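Cysteine synthase 3 (Entamoeba histolytica, PDB 6KR5) probably catalyses the last step of cysteine synthesis as a pyridoxal-phosphate enzyme, exchanging the acetate of O-acetylserine for sulfide. Local coordinates at residues N165-H169 and T193-G199; A173-W177 and N203-K208; A190-A194 and I237-T243. All blocks are in the same frame, centred on the assembly; numbering follows the deposited sequence.

Contact 1 of 3, residues N165-H169 and T193-G199; sequences NTAAH and TAGTVIG. With PLP (pyridoxal-5'-phosphate), chain D.
The amide of N165 reaches across to T193, whose hydroxyl is the hub of this contact. N165 ND2 donates to T193 OG1 at 2.9 Å, with the acceptor tilted 20° out of the amide plane, and the same nitrogen also serves the carbonyl of Q159. CG stands anti to the backbone N of N165 (chi1 173°), which extends the amide towards the turn. T193 OG1 also accepts from G195 N, forming an ST turn, and bonds to PLP O2P at 2.6 Å, so three groups fix its position beside the phosphate. N165 OD1 meanwhile lies 3.5 Å from G195 CA, an approach that the bare glycine allows.

T166 follows with its methyl: CG2 comes to 3.5 Å from G199 CA, one helical turn beyond G195, and the same methyl touches I198 CG2. H169 then lays its imidazole over the first turn of helix 195-207. T196 CA sits over one ring face, 3.8 Å from the centroid, in a CH-pi contact, while CD2 approaches G195 O at 3.3 Å. The ring's ND1 is bonded to T172 OG1. T196 itself gives PLP O3P two bonds, from N at 2.9 Å and from OG1 at 2.7 Å. The phosphate thus lies at the N-terminal end of this helix, where the helix dipole would probably stabilise its charge.

Helix 58-72 backs the 165-169 segment through V61, R60 and N64, whereas T196 and V197 turn to strand 186-190, and V197 also packs on strand 212-218.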
loop_
_atom_site.group_PDB
_atom_site.type_symbol
_atom_site.label_atom_id
_atom_site.label_comp_id
_atom_site.label_asym_id
_atom_site.label_seq_id
_atom_site.Cartn_x
_atom_site.Cartn_y
_atom_site.Cartn_z
ATOM N N ASN B 165 -3.763 -19.891 -10.158
ATOM C CA ASN B 165 -4.216 -18.500 -10.154
ATOM C C ASN B 165 -5.662 -18.426 -9.672
ATOM O O ASN B 165 -5.958 -17.824 -8.632
ATOM C CB ASN B 165 -4.029 -17.923 -11.569
ATOM C CG ASN B 165 -4.628 -16.527 -11.756
ATOM O OD1 ASN B 165 -5.410 -16.038 -10.945
ATOM N ND2 ASN B 165 -4.253 -15.886 -12.866
ATOM N N THR B 166 -6.573 -19.071 -10.408
ATOM C CA THR B 166 -7.985 -19.102 -10.040
ATOM C C THR B 166 -8.193 -19.556 -8.600
ATOM O O THR B 166 -8.997 -18.971 -7.863
ATOM C CB THR B 166 -8.703 -20.033 -11.017
ATOM O OG1 THR B 166 -8.296 -19.682 -12.338
ATOM C CG2 THR B 166 -10.215 -19.912 -10.894
ATOM N N ALA B 167 -7.464 -20.593 -8.184
ATOM C CA ALA B 167 -7.653 -21.185 -6.862
ATOM C C ALA B 167 -7.294 -20.231 -5.724
ATOM O O ALA B 167 -7.788 -20.404 -4.604
ATOM C CB ALA B 167 -6.828 -22.467 -6.751
ATOM N N ALA B 168 -6.430 -19.239 -5.973
ATOM C CA ALA B 168 -6.127 -18.256 -4.929
ATOM C C ALA B 168 -7.382 -17.570 -4.426
ATOM O O ALA B 168 -7.430 -17.096 -3.276
ATOM C CB ALA B 168 -5.149 -17.210 -5.456
ATOM N N HIS B 169 -8.408 -17.510 -5.261
ATOM C CA HIS B 169 -9.578 -16.712 -4.955
ATOM C C HIS B 169 -10.628 -17.483 -4.170
ATOM O O HIS B 169 -11.719 -16.951 -3.922
ATOM C CB HIS B 169 -10.123 -16.150 -6.253
ATOM C CG HIS B 169 -9.188 -15.163 -6.865
ATOM N ND1 HIS B 169 -8.929 -13.943 -6.277
ATOM C CD2 HIS B 169 -8.400 -15.233 -7.961
ATOM C CE1 HIS B 169 -8.051 -13.285 -7.013
ATOM N NE2 HIS B 169 -7.714 -14.045 -8.041
ATOM N N THR B 193 -6.264 -11.797 -16.287
ATOM C CA THR B 193 -6.112 -13.238 -16.475
ATOM C C THR B 193 -7.446 -13.963 -16.410
ATOM O O THR B 193 -7.541 -15.102 -16.889
ATOM C CB THR B 193 -5.179 -13.854 -15.423
ATOM O OG1 THR B 193 -5.793 -13.805 -14.126
ATOM C CG2 THR B 193 -3.828 -13.133 -15.394
ATOM N N ALA B 194 -8.455 -13.334 -15.801
ATOM C CA ALA B 194 -9.790 -13.842 -15.479
ATOM C C ALA B 194 -9.770 -14.702 -14.220
ATOM O O ALA B 194 -10.817 -15.213 -13.833
ATOM C CB ALA B 194 -10.444 -14.619 -16.640
ATOM N N GLY B 195 -8.626 -14.847 -13.539
ATOM C CA GLY B 195 -8.611 -15.610 -12.299
ATOM C C GLY B 195 -9.602 -15.109 -11.265
ATOM O O GLY B 195 -10.250 -15.904 -10.577
ATOM N N THR B 196 -9.725 -13.785 -11.133
ATOM C CA THR B 196 -10.619 -13.226 -10.118
ATOM C C THR B 196 -12.075 -13.480 -10.469
ATOM O O THR B 196 -12.839 -13.996 -9.643
ATOM C CB THR B 196 -10.385 -11.729 -9.939
ATOM O OG1 THR B 196 -9.035 -11.506 -9.510
ATOM C CG2 THR B 196 -11.316 -11.187 -8.877
ATOM N N VAL B 197 -12.484 -13.122 -11.689
ATOM C CA VAL B 197 -13.905 -13.205 -12.016
ATOM C C VAL B 197 -14.369 -14.658 -11.977
ATOM O O VAL B 197 -15.447 -14.961 -11.447
ATOM C CB VAL B 197 -14.202 -12.514 -13.364
ATOM C CG1 VAL B 197 -13.649 -13.279 -14.560
ATOM C CG2 VAL B 197 -15.717 -12.285 -13.532
ATOM N N ILE B 198 -13.540 -15.582 -12.468
ATOM C CA ILE B 198 -13.929 -16.988 -12.487
ATOM C C ILE B 198 -13.793 -17.601 -11.099
ATOM O O ILE B 198 -14.677 -18.332 -10.645
ATOM C CB ILE B 198 -13.107 -17.772 -13.529
ATOM C CG1 ILE B 198 -13.330 -17.216 -14.944
ATOM C CG2 ILE B 198 -13.434 -19.275 -13.460
ATOM C CD1 ILE B 198 -14.797 -16.975 -15.299
ATOM N N GLY B 199 -12.687 -17.318 -10.407
ATOM C CA GLY B 199 -12.491 -17.889 -9.083
ATOM C C GLY B 199 -13.493 -17.374 -8.067
ATOM O O GLY B 199 -14.095 -18.151 -7.318
HETATM N N1 PLP D . -6.207 -4.891 -12.584
HETATM C C2 PLP D . -4.909 -5.032 -12.178
HETATM C C2A PLP D . -4.148 -3.804 -11.788
HETATM C C3 PLP D . -4.334 -6.290 -12.131
HETATM O O3 PLP D . -3.034 -6.407 -11.727
HETATM C C4 PLP D . -5.076 -7.406 -12.491
HETATM C C4A PLP D . -4.453 -8.755 -12.549
HETATM O O4A PLP D . -3.254 -8.896 -12.283
HETATM C C5 PLP D . -6.400 -7.249 -12.899
HETATM C C6 PLP D . -6.948 -5.988 -12.945
HETATM C C5A PLP D . -7.254 -8.413 -13.351
HETATM O O4P PLP D . -7.372 -9.452 -12.420
HETATM P P PLP D . -7.448 -10.938 -13.012
HETATM O O1P PLP D . -8.519 -10.955 -14.088
HETATM O O2P PLP D . -6.106 -11.254 -13.609
HETATM O O3P PLP D . -7.787 -11.831 -11.874
#

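Contact 2 of 3, residues A173-W177 and N203-K208; sequences ANEIW and NLKKKK
K208 NZ is held by two backbone carbonyls, G182 O and V184 O, and on the way there its extended chain passes the indole of W177. K208 CB lies 3.7 Å from W177 CZ3, and CD comes to the rim of the ring, in its plane. With CG anti to the backbone N (chi1 -175°), the lysine chain runs along the six-membered end of the indole instead of climbing over it.

K207 takes a face. Its CD stands above the five-membered ring, 3.7 Å from the centroid and 9° off the normal, a CH-pi contact, while CB rests 4.0 Å from W177 CZ2. The extended chain then carries NZ to within 3.1 Å of N174 OD1. Two consecutive lysines thus use different parts of the indole, K207 a face and K208 the rim, their aliphatic portions doing the packing.

The contact packs together helices 169-179 and 195-207, which flank strand 186-190 in the chain, in the alpha/beta fold of the fold type II PLP-dependent enzymes; the axes of the short segments approach to 9.8 Å, their directions 44° apart. L204 packs between the helices: CD2 is 3.7 Å from A173 O and also touches W177 CE3, and CD1 meets I176 CG2 at 4.3 Å. A173 CB abuts N203 CB at 3.5 Å, while N203 ND2 bonds back to G199 O of its own helix. E175, which takes no part in the contact, forms salt bridges with K47 and R60, and P9 of the second subunit packs on N174 and E175.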
loop_
_atom_site.group_PDB
_atom_site.type_symbol
_atom_site.label_atom_id
_atom_site.label_comp_id
_atom_site.label_asym_id
_atom_site.label_seq_id
_atom_site.Cartn_x
_atom_site.Cartn_y
_atom_site.Cartn_z
ATOM N N ALA B 173 -13.123 -15.016 -2.286
ATOM C CA ALA B 173 -14.556 -15.281 -2.213
ATOM C C ALA B 173 -15.013 -15.500 -0.780
ATOM O O ALA B 173 -16.052 -14.968 -0.371
ATOM C CB ALA B 173 -14.911 -16.495 -3.067
ATOM N N ASN B 174 -14.258 -16.286 -0.004
ATOM C CA ASN B 174 -14.657 -16.523 1.380
ATOM C C ASN B 174 -14.692 -15.227 2.172
ATOM O O ASN B 174 -15.590 -15.018 2.998
ATOM C CB ASN B 174 -13.715 -17.509 2.064
ATOM C CG ASN B 174 -14.176 -17.847 3.471
ATOM O OD1 ASN B 174 -15.297 -18.324 3.656
ATOM N ND2 ASN B 174 -13.332 -17.579 4.468
ATOM N N GLU B 175 -13.711 -14.349 1.943
ATOM C CA GLU B 175 -13.719 -13.049 2.603
ATOM C C GLU B 175 -14.978 -12.264 2.261
ATOM O O GLU B 175 -15.586 -11.649 3.142
ATOM C CB GLU B 175 -12.473 -12.258 2.212
ATOM C CG GLU B 175 -11.187 -12.871 2.742
ATOM C CD GLU B 175 -9.957 -12.399 1.996
ATOM O OE1 GLU B 175 -9.959 -11.242 1.524
ATOM O OE2 GLU B 175 -8.985 -13.174 1.901
ATOM N N ILE B 176 -15.379 -12.255 0.987
ATOM C CA ILE B 176 -16.617 -11.566 0.615
ATOM C C ILE B 176 -17.814 -12.228 1.282
ATOM O O ILE B 176 -18.714 -11.549 1.798
ATOM C CB ILE B 176 -16.780 -11.533 -0.913
ATOM C CG1 ILE B 176 -15.676 -10.673 -1.536
ATOM C CG2 ILE B 176 -18.169 -10.995 -1.283
ATOM C CD1 ILE B 176 -15.494 -10.919 -3.016
ATOM N N TRP B 177 -17.844 -13.561 1.276
ATOM C CA TRP B 177 -18.955 -14.280 1.889
ATOM C C TRP B 177 -19.074 -13.938 3.367
ATOM O O TRP B 177 -20.158 -13.606 3.856
ATOM C CB TRP B 177 -18.773 -15.781 1.696
ATOM C CG TRP B 177 -19.962 -16.548 2.169
ATOM C CD1 TRP B 177 -20.037 -17.347 3.273
ATOM C CD2 TRP B 177 -21.259 -16.557 1.570
ATOM N NE1 TRP B 177 -21.311 -17.872 3.388
ATOM C CE2 TRP B 177 -22.075 -17.402 2.350
ATOM C CE3 TRP B 177 -21.809 -15.948 0.436
ATOM C CZ2 TRP B 177 -23.412 -17.648 2.032
ATOM C CZ3 TRP B 177 -23.136 -16.185 0.126
ATOM C CH2 TRP B 177 -23.923 -17.030 0.922
ATOM N N ASN B 203 -16.790 -19.618 -6.704
ATOM C CA ASN B 203 -16.849 -19.945 -5.287
ATOM C C ASN B 203 -18.012 -19.255 -4.589
ATOM O O ASN B 203 -18.567 -19.812 -3.634
ATOM C CB ASN B 203 -15.525 -19.597 -4.610
ATOM C CG ASN B 203 -14.460 -20.635 -4.865
ATOM O OD1 ASN B 203 -14.558 -21.767 -4.392
ATOM N ND2 ASN B 203 -13.433 -20.258 -5.617
ATOM N N LEU B 204 -18.407 -18.062 -5.038
ATOM C CA LEU B 204 -19.621 -17.468 -4.491
ATOM C C LEU B 204 -20.854 -18.236 -4.952
ATOM O O LEU B 204 -21.785 -18.452 -4.168
ATOM C CB LEU B 204 -19.725 -15.995 -4.881
ATOM C CG LEU B 204 -18.763 -15.053 -4.152
ATOM C CD1 LEU B 204 -18.964 -13.619 -4.625
ATOM C CD2 LEU B 204 -18.960 -15.162 -2.647
ATOM N N LYS B 205 -20.878 -18.671 -6.216
ATOM C CA LYS B 205 -22.076 -19.339 -6.717
ATOM C C LYS B 205 -22.274 -20.701 -6.063
ATOM O O LYS B 205 -23.410 -21.175 -5.959
ATOM C CB LYS B 205 -22.020 -19.469 -8.241
ATOM C CG LYS B 205 -22.622 -18.273 -8.971
ATOM C CD LYS B 205 -22.392 -18.343 -10.484
ATOM C CE LYS B 205 -23.211 -17.261 -11.178
ATOM N NZ LYS B 205 -22.905 -17.133 -12.628
ATOM N N LYS B 206 -21.215 -21.290 -5.540
ATOM C CA LYS B 206 -21.376 -22.577 -4.827
ATOM C C LYS B 206 -22.155 -22.311 -3.539
ATOM O O LYS B 206 -22.926 -23.164 -3.127
ATOM C CB LYS B 206 -20.016 -23.160 -4.448
ATOM C CG LYS B 206 -19.523 -24.268 -5.354
ATOM C CD LYS B 206 -18.370 -25.054 -4.780
ATOM C CE LYS B 206 -17.042 -24.558 -5.305
ATOM N NZ LYS B 206 -16.867 -24.871 -6.745
ATOM N N LYS B 207 -21.938 -21.152 -2.935
ATOM C CA LYS B 207 -22.615 -20.828 -1.686
ATOM C C LYS B 207 -23.991 -20.214 -1.902
ATOM O O LYS B 207 -24.882 -20.382 -1.060
ATOM C CB LYS B 207 -21.739 -19.888 -0.847
ATOM C CG LYS B 207 -20.573 -20.625 -0.167
ATOM C CD LYS B 207 -19.479 -19.695 0.336
ATOM C CE LYS B 207 -18.326 -20.493 0.959
ATOM N NZ LYS B 207 -17.312 -19.612 1.627
ATOM N N LYS B 208 -24.195 -19.530 -3.024
ATOM C CA LYS B 208 -25.418 -18.767 -3.252
ATOM C C LYS B 208 -25.608 -18.698 -4.764
ATOM O O LYS B 208 -24.944 -17.905 -5.438
ATOM C CB LYS B 208 -25.304 -17.386 -2.618
ATOM C CG LYS B 208 -26.543 -16.508 -2.664
ATOM C CD LYS B 208 -26.292 -15.218 -1.887
ATOM C CE LYS B 208 -27.391 -14.205 -2.075
ATOM N NZ LYS B 208 -27.183 -13.012 -1.197
#

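Contact 3 of 3, residues A190-A194 and I237-T243; sequences AVGTA and IGAGFVT. With PLP (pyridoxal-5'-phosphate), chain D.
I237 meets the carbonyl of V191 and the methyl of A190 while reaching the cofactor. Its CB lies 3.2 Å from V191 O. CG1 sits between the backbone N and the carbonyl carbon (chi1 64°), leaving CG2 anti to that carbon; CG2 touches both PLP C6, at 3.4 Å, and A190 CB, at 3.7 Å. The tip, CD1, ends against the same alanine methyl at 4.0 Å. The isoleucine thus contributes an apolar methyl, CG2, to the pyridoxal pocket.

V191 O is a crowded acceptor: it takes a weak bond from G238 N and one from each of two waters. The first water accepts from G238 N in turn; the second also donates to G192 O and accepts from A239 N, tying the two loops through solvent. Further along, T243 OG1 donates to T193 O at 2.7 Å from 51° above the carbonyl plane, and CG2 packs on G192 O.

These bonds hold a chain whose amides face the phosphate. G192 N gives PLP O1P a bond of 2.7 Å, and A194 N donates to the same oxygen at 2.9 Å.

The 190-194 segment leaves strand 186-190 and leads into helix 195-207. V191 is backbone-bonded to V216 of strand 212-218, on which A190 also packs, with I237 resting on P218, and the loop residue F160 touches A239 and T243.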
loop_
_atom_site.group_PDB
_atom_site.type_symbol
_atom_site.label_atom_id
_atom_site.label_comp_id
_atom_site.label_asym_id
_atom_site.label_seq_id
_atom_site.Cartn_x
_atom_site.Cartn_y
_atom_site.Cartn_z
ATOM N N ALA B 190 -13.045 -6.574 -13.127
ATOM C CA ALA B 190 -12.379 -6.309 -14.400
ATOM C C ALA B 190 -11.367 -7.415 -14.711
ATOM O O ALA B 190 -10.633 -7.868 -13.824
ATOM C CB ALA B 190 -11.691 -4.944 -14.360
ATOM N N VAL B 191 -11.312 -7.841 -15.981
ATOM C CA VAL B 191 -10.693 -9.115 -16.365
ATOM C C VAL B 191 -9.321 -8.891 -16.992
ATOM O O VAL B 191 -9.194 -8.246 -18.044
ATOM C CB VAL B 191 -11.593 -9.902 -17.330
ATOM C CG1 VAL B 191 -10.843 -11.149 -17.830
ATOM C CG2 VAL B 191 -12.888 -10.282 -16.642
ATOM N N GLY B 192 -8.291 -9.450 -16.350
ATOM C CA GLY B 192 -6.973 -9.563 -16.945
ATOM C C GLY B 192 -6.699 -11.014 -17.285
ATOM O O GLY B 192 -6.894 -11.425 -18.440
ATOM N N THR B 193 -6.264 -11.797 -16.287
ATOM C CA THR B 193 -6.112 -13.238 -16.475
ATOM C C THR B 193 -7.446 -13.963 -16.410
ATOM O O THR B 193 -7.541 -15.102 -16.889
ATOM C CB THR B 193 -5.179 -13.854 -15.423
ATOM O OG1 THR B 193 -5.793 -13.805 -14.126
ATOM C CG2 THR B 193 -3.828 -13.133 -15.394
ATOM N N ALA B 194 -8.455 -13.334 -15.801
ATOM C CA ALA B 194 -9.790 -13.842 -15.479
ATOM C C ALA B 194 -9.770 -14.702 -14.220
ATOM O O ALA B 194 -10.817 -15.213 -13.833
ATOM C CB ALA B 194 -10.444 -14.619 -16.640
ATOM N N ILE B 237 -5.878 -4.878 -17.418
ATOM C CA ILE B 237 -6.935 -5.661 -18.018
ATOM C C ILE B 237 -6.818 -5.565 -19.535
ATOM O O ILE B 237 -5.859 -5.007 -20.073
ATOM C CB ILE B 237 -8.333 -5.228 -17.526
ATOM C CG1 ILE B 237 -8.665 -3.790 -17.946
ATOM C CG2 ILE B 237 -8.408 -5.399 -16.012
ATOM C CD1 ILE B 237 -10.131 -3.421 -17.693
ATOM N N GLY B 238 -7.788 -6.162 -20.223
ATOM C CA GLY B 238 -7.806 -6.120 -21.670
ATOM C C GLY B 238 -6.589 -6.756 -22.309
ATOM O O GLY B 238 -5.851 -6.106 -23.061
ATOM N N ALA B 239 -6.376 -8.038 -22.014
ATOM C CA ALA B 239 -5.212 -8.748 -22.538
ATOM C C ALA B 239 -5.251 -8.942 -24.050
ATOM O O ALA B 239 -4.209 -9.245 -24.646
ATOM C CB ALA B 239 -5.082 -10.107 -21.859
ATOM N N GLY B 240 -6.411 -8.763 -24.682
ATOM C CA GLY B 240 -6.509 -8.857 -26.130
ATOM C C GLY B 240 -6.809 -10.238 -26.651
ATOM O O GLY B 240 -6.785 -10.438 -27.872
ATOM N N PHE B 241 -7.089 -11.189 -25.763
ATOM C CA PHE B 241 -7.456 -12.549 -26.140
ATOM C C PHE B 241 -8.317 -13.101 -25.020
ATOM O O PHE B 241 -8.313 -12.580 -23.902
ATOM C CB PHE B 241 -6.222 -13.444 -26.386
ATOM C CG PHE B 241 -5.297 -13.553 -25.200
ATOM C CD1 PHE B 241 -4.312 -12.600 -24.991
ATOM C CD2 PHE B 241 -5.423 -14.582 -24.287
ATOM C CE1 PHE B 241 -3.462 -12.678 -23.899
ATOM C CE2 PHE B 241 -4.572 -14.658 -23.182
ATOM C CZ PHE B 241 -3.600 -13.702 -22.995
ATOM N N VAL B 242 -9.075 -14.149 -25.329
ATOM C CA VAL B 242 -9.859 -14.827 -24.303
ATOM C C VAL B 242 -8.928 -15.818 -23.613
ATOM O O VAL B 242 -8.360 -16.698 -24.260
ATOM C CB VAL B 242 -11.082 -15.534 -24.906
ATOM C CG1 VAL B 242 -11.897 -16.183 -23.815
ATOM C CG2 VAL B 242 -11.930 -14.540 -25.673
ATOM N N THR B 243 -8.740 -15.654 -22.309
ATOM C CA THR B 243 -7.720 -16.431 -21.614
ATOM C C THR B 243 -8.191 -17.857 -21.343
ATOM O O THR B 243 -9.390 -18.158 -21.322
ATOM C CB THR B 243 -7.337 -15.762 -20.293
ATOM O OG1 THR B 243 -8.432 -15.850 -19.369
ATOM C CG2 THR B 243 -6.966 -14.304 -20.522
HETATM N N1 PLP D . -6.207 -4.891 -12.584
HETATM C C2 PLP D . -4.909 -5.032 -12.178
HETATM C C2A PLP D . -4.148 -3.804 -11.788
HETATM C C3 PLP D . -4.334 -6.290 -12.131
HETATM O O3 PLP D . -3.034 -6.407 -11.727
HETATM C C4 PLP D . -5.076 -7.406 -12.491
HETATM C C4A PLP D . -4.453 -8.755 -12.549
HETATM O O4A PLP D . -3.254 -8.896 -12.283
HETATM C C5 PLP D . -6.400 -7.249 -12.899
HETATM C C6 PLP D . -6.948 -5.988 -12.945
HETATM C C5A PLP D . -7.254 -8.413 -13.351
HETATM O O4P PLP D . -7.372 -9.452 -12.420
HETATM P P PLP D . -7.448 -10.938 -13.012
HETATM O O1P PLP D . -8.519 -10.955 -14.088
HETATM O O2P PLP D . -6.106 -11.254 -13.609
HETATM O O3P PLP D . -7.787 -11.831 -11.874
HETATM O O HOH W 1 -10.535 -7.063 -20.038
HETATM O O HOH W 2 -8.055 -9.688 -20.289
#

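Contacts 1 and 3 share T193 and A194 and together grip the PLP phosphate; their centres are 11 Å apart, and V197 CG1 packs on V191 CG2 at 3.7 Å. The loop 190-194 and the helix start after it are thus contacted by both 165-169 and 237-243. Helix 195-207 carries the connection outward: its first turn belongs to contact 1, its last to contact 2, and the two centres lie 13 Å apart, with N203 ND2 4.1 Å from H169 O. Contact 2 is peripheral to the site, the I176 side chain being about 12 Å from PLP. Its nearest atoms are about 10 Å from those of contact 3.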